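Local structure of L-Ala-D/L-Glu epimerase, a muconate lactonizing enzyme (Klebsiella pneumoniae subsp. pneumoniae MGH 78578, 3FCP) at residues A[62-65]-A[66-69]; A[70-74]-A[75-79]; A[145-148]-A[149-152]; A[300-303]-A[304-307]; A[203-206]-A[207-210]. The protein is a muconate lactonizing enzyme-type member of the enolase superfamily, joining an N-terminal capping domain to a TIM-barrel-like domain that binds a magnesium ion. One frame throughout, in Å; residues are numbered along the deposited sequence.

Contact 1 (A[62-65]-A[66-69]); sequences VESP and EAIS
Ser64 caps helix 65-80 by holding Ala67 across the first turn, a local contact where the loop after strand 47-53 enters the N-terminal domain helix. Ser64 OG accepts from Ala67 N at 3.1 Å and also rests 3.4 Å from Ala67 CB. With chi1 at 66°, the hydroxyl lies between its own backbone N and carbonyl carbon and is turned toward the first turn of the helix. Backbone bonds take over from there: Ile68 N to Ser64 O at 2.9 Å, then Ser69 N to Pro65 O at 3.0 Å.

The carboxylate of Glu66 doubles back along the Pro65 ring, the two side chains running alongside each other. Its chi1 of 25° is far from a staggered value, and OE1 ends 3.0 Å from Pro65 CD. That oxygen is hydrogen-bonded to Tyr75 OH of the second subunit, while OE2 forms a salt bridge with Arg372, so both ends of the carboxylate are committed. Ile68 is buried; its side chain crosses that of Glu63 at about a right angle, with Ile68 CG1 3.9 Å from Glu63 CB, and Glu63 OE1 accepts from Phe104 N. Pro65 and Ile68 both pack on Val36 of strand 33-42. Serine at the N-cap with proline directly after it is a classic way of starting an alpha-helix.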
# COMPACT_ATOMS: atom_id res chain seq x y z
N VAL A 62 -10.32 27.05 17.48
CA VAL A 62 -11.68 26.82 17.98
C VAL A 62 -11.90 27.32 19.41
O VAL A 62 -13.03 27.32 19.90
CB VAL A 62 -12.06 25.33 17.92
CG1 VAL A 62 -11.78 24.77 16.53
CG2 VAL A 62 -11.29 24.54 18.98
N GLU A 63 -10.83 27.75 20.06
CA GLU A 63 -10.92 28.23 21.44
C GLU A 63 -10.72 29.74 21.55
O GLU A 63 -9.63 30.26 21.28
CB GLU A 63 -9.88 27.50 22.31
CG GLU A 63 -10.10 25.98 22.41
CD GLU A 63 -9.06 25.27 23.27
OE1 GLU A 63 -8.89 25.65 24.45
OE2 GLU A 63 -8.42 24.32 22.76
N SER A 64 -11.77 30.44 21.94
CA SER A 64 -11.72 31.90 22.08
C SER A 64 -11.31 32.28 23.50
O SER A 64 -11.33 31.45 24.40
CB SER A 64 -13.09 32.50 21.78
OG SER A 64 -14.02 32.09 22.77
N PRO A 65 -10.93 33.55 23.71
CA PRO A 65 -10.54 33.97 25.06
C PRO A 65 -11.69 33.77 26.06
O PRO A 65 -11.46 33.39 27.21
CB PRO A 65 -10.17 35.44 24.88
CG PRO A 65 -9.61 35.47 23.47
CD PRO A 65 -10.61 34.60 22.72
N GLU A 66 -12.92 34.03 25.63
CA GLU A 66 -14.04 33.87 26.55
C GLU A 66 -14.37 32.40 26.83
O GLU A 66 -14.76 32.06 27.95
CB GLU A 66 -15.28 34.63 26.05
CG GLU A 66 -15.35 34.88 24.55
CD GLU A 66 -14.37 35.93 24.06
OE1 GLU A 66 -13.36 35.55 23.45
OE2 GLU A 66 -14.61 37.14 24.29
N ALA A 67 -14.21 31.53 25.84
CA ALA A 67 -14.48 30.10 26.04
C ALA A 67 -13.38 29.50 26.91
O ALA A 67 -13.62 28.61 27.72
CB ALA A 67 -14.55 29.37 24.71
N ILE A 68 -12.16 30.00 26.73
CA ILE A 68 -11.02 29.54 27.51
C ILE A 68 -11.26 29.91 28.97
O ILE A 68 -11.08 29.09 29.87
CB ILE A 68 -9.72 30.18 26.99
CG1 ILE A 68 -9.36 29.57 25.63
CG2 ILE A 68 -8.58 29.98 28.00
CD1 ILE A 68 -8.25 30.30 24.90
N SER A 69 -11.68 31.15 29.19
CA SER A 69 -11.98 31.64 30.53
C SER A 69 -13.10 30.79 31.15
O SER A 69 -13.05 30.40 32.32
CB SER A 69 -12.41 33.11 30.46
OG SER A 69 -12.84 33.59 31.71

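Contact 2 (A[70-74]-A[75-79]); sequences SAITH and YLTPL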
# COMPACT_ATOMS: atom_id res chain seq x y z
N SER A 70 -14.11 30.50 30.34
CA SER A 70 -15.24 29.68 30.76
C SER A 70 -14.78 28.28 31.19
O SER A 70 -15.21 27.78 32.23
CB SER A 70 -16.25 29.56 29.61
OG SER A 70 -17.23 28.58 29.90
N ALA A 71 -13.92 27.65 30.40
CA ALA A 71 -13.42 26.32 30.72
C ALA A 71 -12.71 26.33 32.08
O ALA A 71 -12.89 25.44 32.89
CB ALA A 71 -12.46 25.84 29.64
N ILE A 72 -11.90 27.36 32.31
CA ILE A 72 -11.18 27.48 33.57
C ILE A 72 -12.11 27.70 34.76
O ILE A 72 -12.01 27.00 35.77
CB ILE A 72 -10.16 28.65 33.50
CG1 ILE A 72 -9.07 28.30 32.48
CG2 ILE A 72 -9.56 28.92 34.89
CD1 ILE A 72 -8.15 29.45 32.13
N THR A 73 -13.01 28.66 34.64
CA THR A 73 -13.95 28.99 35.72
C THR A 73 -14.95 27.89 36.06
O THR A 73 -15.04 27.46 37.21
CB THR A 73 -14.75 30.27 35.39
OG1 THR A 73 -13.85 31.36 35.20
CG2 THR A 73 -15.73 30.60 36.53
N HIS A 74 -15.70 27.43 35.06
CA HIS A 74 -16.74 26.42 35.29
C HIS A 74 -16.35 24.96 35.38
O HIS A 74 -17.07 24.18 36.00
CB HIS A 74 -17.82 26.55 34.22
CG HIS A 74 -18.56 27.85 34.25
ND1 HIS A 74 -18.05 29.01 33.72
CD2 HIS A 74 -19.77 28.17 34.78
CE1 HIS A 74 -18.91 29.99 33.91
NE2 HIS A 74 -19.96 29.51 34.55
N TYR A 75 -15.23 24.57 34.77
CA TYR A 75 -14.85 23.17 34.77
C TYR A 75 -13.52 22.81 35.43
O TYR A 75 -13.48 21.98 36.33
CB TYR A 75 -14.89 22.65 33.33
CG TYR A 75 -16.28 22.71 32.75
CD1 TYR A 75 -17.23 21.74 33.08
CD2 TYR A 75 -16.68 23.77 31.94
CE1 TYR A 75 -18.55 21.83 32.62
CE2 TYR A 75 -18.00 23.88 31.48
CZ TYR A 75 -18.92 22.91 31.83
OH TYR A 75 -20.23 23.02 31.40
N LEU A 76 -12.43 23.44 34.99
CA LEU A 76 -11.14 23.13 35.56
C LEU A 76 -11.01 23.51 37.04
O LEU A 76 -10.41 22.76 37.82
CB LEU A 76 -10.03 23.81 34.74
CG LEU A 76 -9.79 23.12 33.39
CD1 LEU A 76 -9.01 24.05 32.45
CD2 LEU A 76 -9.03 21.82 33.63
N THR A 77 -11.57 24.65 37.44
CA THR A 77 -11.47 25.08 38.82
C THR A 77 -12.11 24.12 39.82
O THR A 77 -11.45 23.67 40.76
CB THR A 77 -12.04 26.50 38.99
OG1 THR A 77 -11.24 27.42 38.24
CG2 THR A 77 -12.02 26.92 40.47
N PRO A 78 -13.39 23.77 39.63
CA PRO A 78 -13.97 22.84 40.60
C PRO A 78 -13.37 21.43 40.51
O PRO A 78 -13.42 20.66 41.47
CB PRO A 78 -15.47 22.88 40.27
CG PRO A 78 -15.50 23.24 38.81
CD PRO A 78 -14.42 24.31 38.72
N LEU A 79 -12.79 21.09 39.36
CA LEU A 79 -12.20 19.77 39.19
C LEU A 79 -10.86 19.64 39.92
O LEU A 79 -10.55 18.58 40.48
CB LEU A 79 -12.01 19.50 37.68
CG LEU A 79 -11.41 18.19 37.15
CD1 LEU A 79 -9.93 18.16 37.44
CD2 LEU A 79 -12.11 16.98 37.77
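Ala71 and Ile72 hand their carbonyls to residues five further on, the mark of the pi-type turn that widens helix 65-80 here. Among the backbone bonds, Ala71 O is shared: Leu76 N reaches it at 2.9 Å and Tyr75 N at 3.1 Å, the latter from above the carbonyl plane. The widened turn comes just ahead of Pro78, whose N has no hydrogen to offer and where the helix kinks; Pro78 CD instead lies 3.5 Å from Thr73 O.

Apolar contact is modest. Ile72 CG1 meets Leu76 CD1 at 4.3 Å, and both side chains continue onto Ala105 of helix 103-121, while Ile72 also touches Ile10 of strand 7-17. The Tyr75 side chain packs on Gly57 of the second subunit.

Two side chains add polar bonds of their own. The His74 ring turns back along the helix and presents ND1 edge-on to Ser70 O, a weak bond at 3.4 Å. Thr77 makes the firmer one: its chi1 of -64° sets OG1 beside its own backbone N, and both donate to Ile72 O, N from within the carbonyl plane at 2.9 Å and OG1 from above it at 2.6 Å.

Contact 3 (A[145-148]-A[149-152]); sequences SGDT and AKDI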
# COMPACT_ATOMS: atom_id res chain seq x y z
N SER A 145 3.41 43.16 7.24
CA SER A 145 2.80 44.49 7.18
C SER A 145 1.86 44.59 5.98
O SER A 145 1.09 45.55 5.87
CB SER A 145 3.87 45.57 7.08
OG SER A 145 4.52 45.52 5.82
N GLY A 146 1.93 43.61 5.09
CA GLY A 146 1.09 43.64 3.91
C GLY A 146 1.72 44.46 2.80
O GLY A 146 1.19 44.54 1.70
N ASP A 147 2.87 45.08 3.10
CA ASP A 147 3.58 45.90 2.12
C ASP A 147 5.01 45.38 1.92
O ASP A 147 5.82 45.38 2.86
CB ASP A 147 3.64 47.36 2.59
CG ASP A 147 4.36 48.26 1.59
OD1 ASP A 147 3.80 48.51 0.50
OD2 ASP A 147 5.48 48.71 1.89
N THR A 148 5.32 44.96 0.70
CA THR A 148 6.65 44.44 0.39
C THR A 148 7.76 45.39 0.82
O THR A 148 8.70 44.99 1.50
CB THR A 148 6.79 44.17 -1.12
OG1 THR A 148 5.74 43.30 -1.55
CG2 THR A 148 8.14 43.53 -1.43
N ALA A 149 7.64 46.65 0.41
CA ALA A 149 8.63 47.67 0.75
C ALA A 149 8.81 47.79 2.26
O ALA A 149 9.93 47.79 2.77
CB ALA A 149 8.22 49.02 0.15
N LYS A 150 7.70 47.90 2.98
CA LYS A 150 7.77 48.02 4.43
C LYS A 150 8.46 46.81 5.06
O LYS A 150 9.32 46.95 5.93
CB LYS A 150 6.37 48.20 5.02
CG LYS A 150 5.73 49.53 4.66
CD LYS A 150 4.37 49.71 5.33
CE LYS A 150 3.72 51.02 4.90
NZ LYS A 150 2.38 51.22 5.53
N ASP A 151 8.08 45.61 4.61
CA ASP A 151 8.67 44.38 5.14
C ASP A 151 10.18 44.33 4.92
O ASP A 151 10.93 44.00 5.84
CB ASP A 151 8.03 43.15 4.50
CG ASP A 151 6.58 42.97 4.90
OD1 ASP A 151 6.20 43.44 5.99
OD2 ASP A 151 5.82 42.34 4.13
N ILE A 152 10.61 44.64 3.71
CA ILE A 152 12.03 44.63 3.38
C ILE A 152 12.81 45.60 4.26
O ILE A 152 13.90 45.29 4.73
CB ILE A 152 12.27 44.98 1.90
CG1 ILE A 152 11.83 43.80 1.02
CG2 ILE A 152 13.74 45.32 1.66
CD1 ILE A 152 11.91 44.06 -0.47
O HOH W 1 3.36 41.44 4.47
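The chain turns at Gly146, whose positive phi (85°) brings Ser145 back against Asp151 before helix 148-158 sets off. Two motifs share this short stretch, an ST turn at Ser145 and an N-cap at Asp147, both in the loop that follows the first strand of the barrel, 136-143.

In the ST turn, Ser145 OG accepts from Asp147 N at 3.2 Å. The same hydroxyl donates to Asp151 OD1 at 2.7 Å, coming from above the carboxylate plane, whereas Ser145 N reaches that oxygen on its syn lone pair at 3.1 Å. Two donors from a single residue therefore grip OD1 from different directions and would hold the carboxylate against rotation. Such a double grip, from a residue two before the N-cap, is expected to favour the charged form of the buried Asp151.

At the cap, Asp147 swings its CG anti to the backbone N (chi1 -179°), which carries the carboxylate to the first turn, where OD2 accepts from Lys150 N; the exact place of OD2 is less certain, so little should rest on its length. The extended Lys150 chain crosses Asp147 at about a right angle. Asp151 N follows with a backbone bond to Asp147 O at 2.9 Å.

Thr148 and Ile152 lie side by side one turn apart, CG2 to CD1 3.9 Å, and face helix 176-189, where Thr148 OG1 is hydrogen-bonded to His182 ND1. A water bridges the two segments: it accepts from Gly146 N at 2.7 Å and donates to Asp151 OD2 at 2.6 Å.

Contact 4 (A[300-303]-A[304-307]); sequences GGTM and LEGT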
# COMPACT_ATOMS: atom_id res chain seq x y z
N GLY A 300 9.84 25.94 17.66
CA GLY A 300 9.15 26.50 18.81
C GLY A 300 8.10 27.51 18.40
O GLY A 300 8.41 28.68 18.15
N GLY A 301 6.84 27.07 18.33
CA GLY A 301 5.77 27.94 17.89
C GLY A 301 5.08 28.80 18.94
O GLY A 301 5.23 28.57 20.14
N THR A 302 4.30 29.77 18.47
CA THR A 302 3.58 30.70 19.35
C THR A 302 2.17 30.99 18.87
O THR A 302 1.84 30.77 17.71
CB THR A 302 4.30 32.08 19.44
OG1 THR A 302 3.77 32.83 20.54
CG2 THR A 302 4.11 32.88 18.15
N MET A 303 1.36 31.48 19.80
CA MET A 303 -0.00 31.90 19.51
C MET A 303 -0.00 33.41 19.83
O MET A 303 -1.04 34.03 20.05
CB MET A 303 -1.01 31.16 20.40
CG MET A 303 -1.26 29.69 20.01
SD MET A 303 -1.80 29.39 18.30
CE MET A 303 -3.26 30.32 18.22
N LEU A 304 1.21 33.97 19.81
CA LEU A 304 1.46 35.38 20.11
C LEU A 304 1.14 35.70 21.57
O LEU A 304 0.47 36.68 21.88
CB LEU A 304 0.66 36.29 19.16
CG LEU A 304 1.06 36.21 17.68
CD1 LEU A 304 0.28 37.24 16.86
CD2 LEU A 304 2.54 36.46 17.54
N GLU A 305 1.62 34.84 22.46
CA GLU A 305 1.44 35.01 23.90
C GLU A 305 2.23 36.21 24.40
O GLU A 305 3.19 36.65 23.76
CB GLU A 305 1.95 33.78 24.66
CG GLU A 305 1.15 32.50 24.55
CD GLU A 305 1.42 31.70 23.28
OE1 GLU A 305 2.37 32.03 22.53
OE2 GLU A 305 0.68 30.73 23.04
N GLY A 306 1.82 36.74 25.55
CA GLY A 306 2.54 37.83 26.18
C GLY A 306 3.74 37.18 26.85
O GLY A 306 4.12 36.06 26.51
N THR A 307 4.33 37.86 27.83
CA THR A 307 5.51 37.34 28.52
C THR A 307 5.31 36.02 29.29
O THR A 307 6.19 35.16 29.26
CB THR A 307 6.09 38.39 29.49
OG1 THR A 307 6.50 39.54 28.75
CG2 THR A 307 7.30 37.83 30.24
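Thr302 slides past Glu305 in the opposite direction, its hydroxyl ending against the carboxylate. Thr302 OG1 donates to Glu305 OE1 at 2.6 Å, approaching nearly along the C-O axis of that oxygen. The same hydroxyl accepts from Leu304 N at 2.9 Å, though this bond is bent (135°). Having OG1 anti to the backbone N (chi1 -166°) is what faces it forward along the chain, toward both partners.

A second grip comes from the backbone. Met303 N points almost straight at Glu305 OE1, 3.0 Å away, and meets it from above the carboxylate plane. OE1 thus takes two donors, which fixes the carboxylate against the turn; the bend of the Glu305 chain at chi2 (81°) folds it back to this place. Its other oxygen, OE2, sits 3.2 Å from Met303 CB. Leu304 passes through the turn with a positive phi; its CD2 rests 4.0 Å from Thr302 CG2, and the Leu304 side chain also touches Phe329. Met303 O is buried here without a polar partner.

The turn lies deep in the chain, joining the seventh barrel strand, 297-300, to helix 307-317. Gly306 N bonds Glu51 on strand 47-53 and Leu304 O bonds Gln33 on strand 33-42, so this barrel loop is tied directly to the sheet of the N-terminal domain.

Contact 5 (A[203-206]-A[207-210]); sequences AWDA and ATGA
With chi1 at 55°, Asp205 has CG between its own N and carbonyl carbon, and Thr208, at chi1 -62°, sets OG1 beside its own backbone N, facing the carboxylate. The result is an N-cap with a second bond, at the start of helix 206-218, the helix after the third barrel strand, 195-199. Asp205 OD2 accepts from Thr208 N at 2.8 Å, the amide lying above the carboxylate plane. The neighbouring oxygen, OD1, takes the hydroxyl Thr208 OG1 at 2.4 Å, so short that the exact placing of the two atoms is doubtful. Each oxygen appears to have its own donor, which would hold the carboxylate across the helix end, where the amino end of the helix would probably stabilise its negative charge. OD2 has a further, weak bond to Gln323 of the third subunit, so the cap lies at a subunit contact; Ala207 packs on Trp324 of that chain.

Regular helix bonds follow, Gly209 N to Asp205 O at 2.8 Å and Ala210 N to Ala206 O at 3.0 Å.

The other branch of Thr208 serves the indole. CG2 stands over one face of Trp204 in a CH-pi contact, 3.7 Å from the centroid of the five-membered ring. Both side chains also touch Leu176 of helix 176-189. Farther round the indole, the bare backbone of the helix comes close: Gly209 CA lies 3.6 Å from Trp204 CE3.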
# COMPACT_ATOMS: atom_id res chain seq x y z
N ALA A 203 -4.32 28.70 3.92
CA ALA A 203 -4.98 29.39 2.82
C ALA A 203 -5.11 28.72 1.45
O ALA A 203 -6.09 28.96 0.75
CB ALA A 203 -4.36 30.78 2.64
N TRP A 204 -4.15 27.89 1.07
CA TRP A 204 -4.21 27.29 -0.26
C TRP A 204 -4.92 25.97 -0.46
O TRP A 204 -4.84 25.06 0.36
CB TRP A 204 -2.79 27.13 -0.83
CG TRP A 204 -2.06 28.42 -1.05
CD1 TRP A 204 -2.60 29.66 -1.22
CD2 TRP A 204 -0.65 28.58 -1.19
NE1 TRP A 204 -1.61 30.59 -1.46
CE2 TRP A 204 -0.40 29.95 -1.45
CE3 TRP A 204 0.44 27.69 -1.13
CZ2 TRP A 204 0.89 30.45 -1.64
CZ3 TRP A 204 1.72 28.19 -1.33
CH2 TRP A 204 1.93 29.56 -1.58
N ASP A 205 -5.59 25.88 -1.60
CA ASP A 205 -6.26 24.66 -2.01
C ASP A 205 -5.10 23.80 -2.51
O ASP A 205 -4.00 24.31 -2.72
CB ASP A 205 -7.23 24.94 -3.16
CG ASP A 205 -6.54 25.61 -4.33
OD1 ASP A 205 -6.37 26.84 -4.29
OD2 ASP A 205 -6.15 24.90 -5.29
N ALA A 206 -5.35 22.52 -2.74
CA ALA A 206 -4.33 21.58 -3.20
C ALA A 206 -3.60 21.98 -4.49
O ALA A 206 -2.38 21.85 -4.58
CB ALA A 206 -4.94 20.19 -3.37
N ALA A 207 -4.35 22.45 -5.48
CA ALA A 207 -3.75 22.84 -6.76
C ALA A 207 -2.87 24.09 -6.62
O ALA A 207 -1.75 24.15 -7.13
CB ALA A 207 -4.86 23.08 -7.81
N THR A 208 -3.39 25.09 -5.91
CA THR A 208 -2.64 26.32 -5.68
C THR A 208 -1.41 26.00 -4.84
O THR A 208 -0.34 26.55 -5.05
CB THR A 208 -3.52 27.35 -4.94
OG1 THR A 208 -4.66 27.67 -5.75
CG2 THR A 208 -2.73 28.62 -4.62
N GLY A 209 -1.58 25.10 -3.88
CA GLY A 209 -0.48 24.72 -3.02
C GLY A 209 0.67 24.05 -3.75
O GLY A 209 1.84 24.35 -3.48
N ALA A 210 0.35 23.15 -4.67
CA ALA A 210 1.39 22.46 -5.44
C ALA A 210 2.18 23.49 -6.24
O ALA A 210 3.42 23.50 -6.22
CB ALA A 210 0.76 21.43 -6.38

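Contacts 1 and 2 run in series along helix 65-80, their centres 12 Å apart, and both face the second subunit. The other three lie where barrel strands lead on into helices. Contact 4 lies nearest the middle of the chain and is hydrogen-bonded to the sheet of the N-terminal domain, with nearest atoms about 7 Å from contact 1. It is also close to the magnesium ion held by Asn201, Asp250 and Glu251: the Met303 side chain is about 7 Å from the metal, against about 14 Å for Glu63 and 13 Å for Trp204. Contacts 3 and 5 start barrel helices, their centres 23 Å apart, with contact 5 meeting the third subunit.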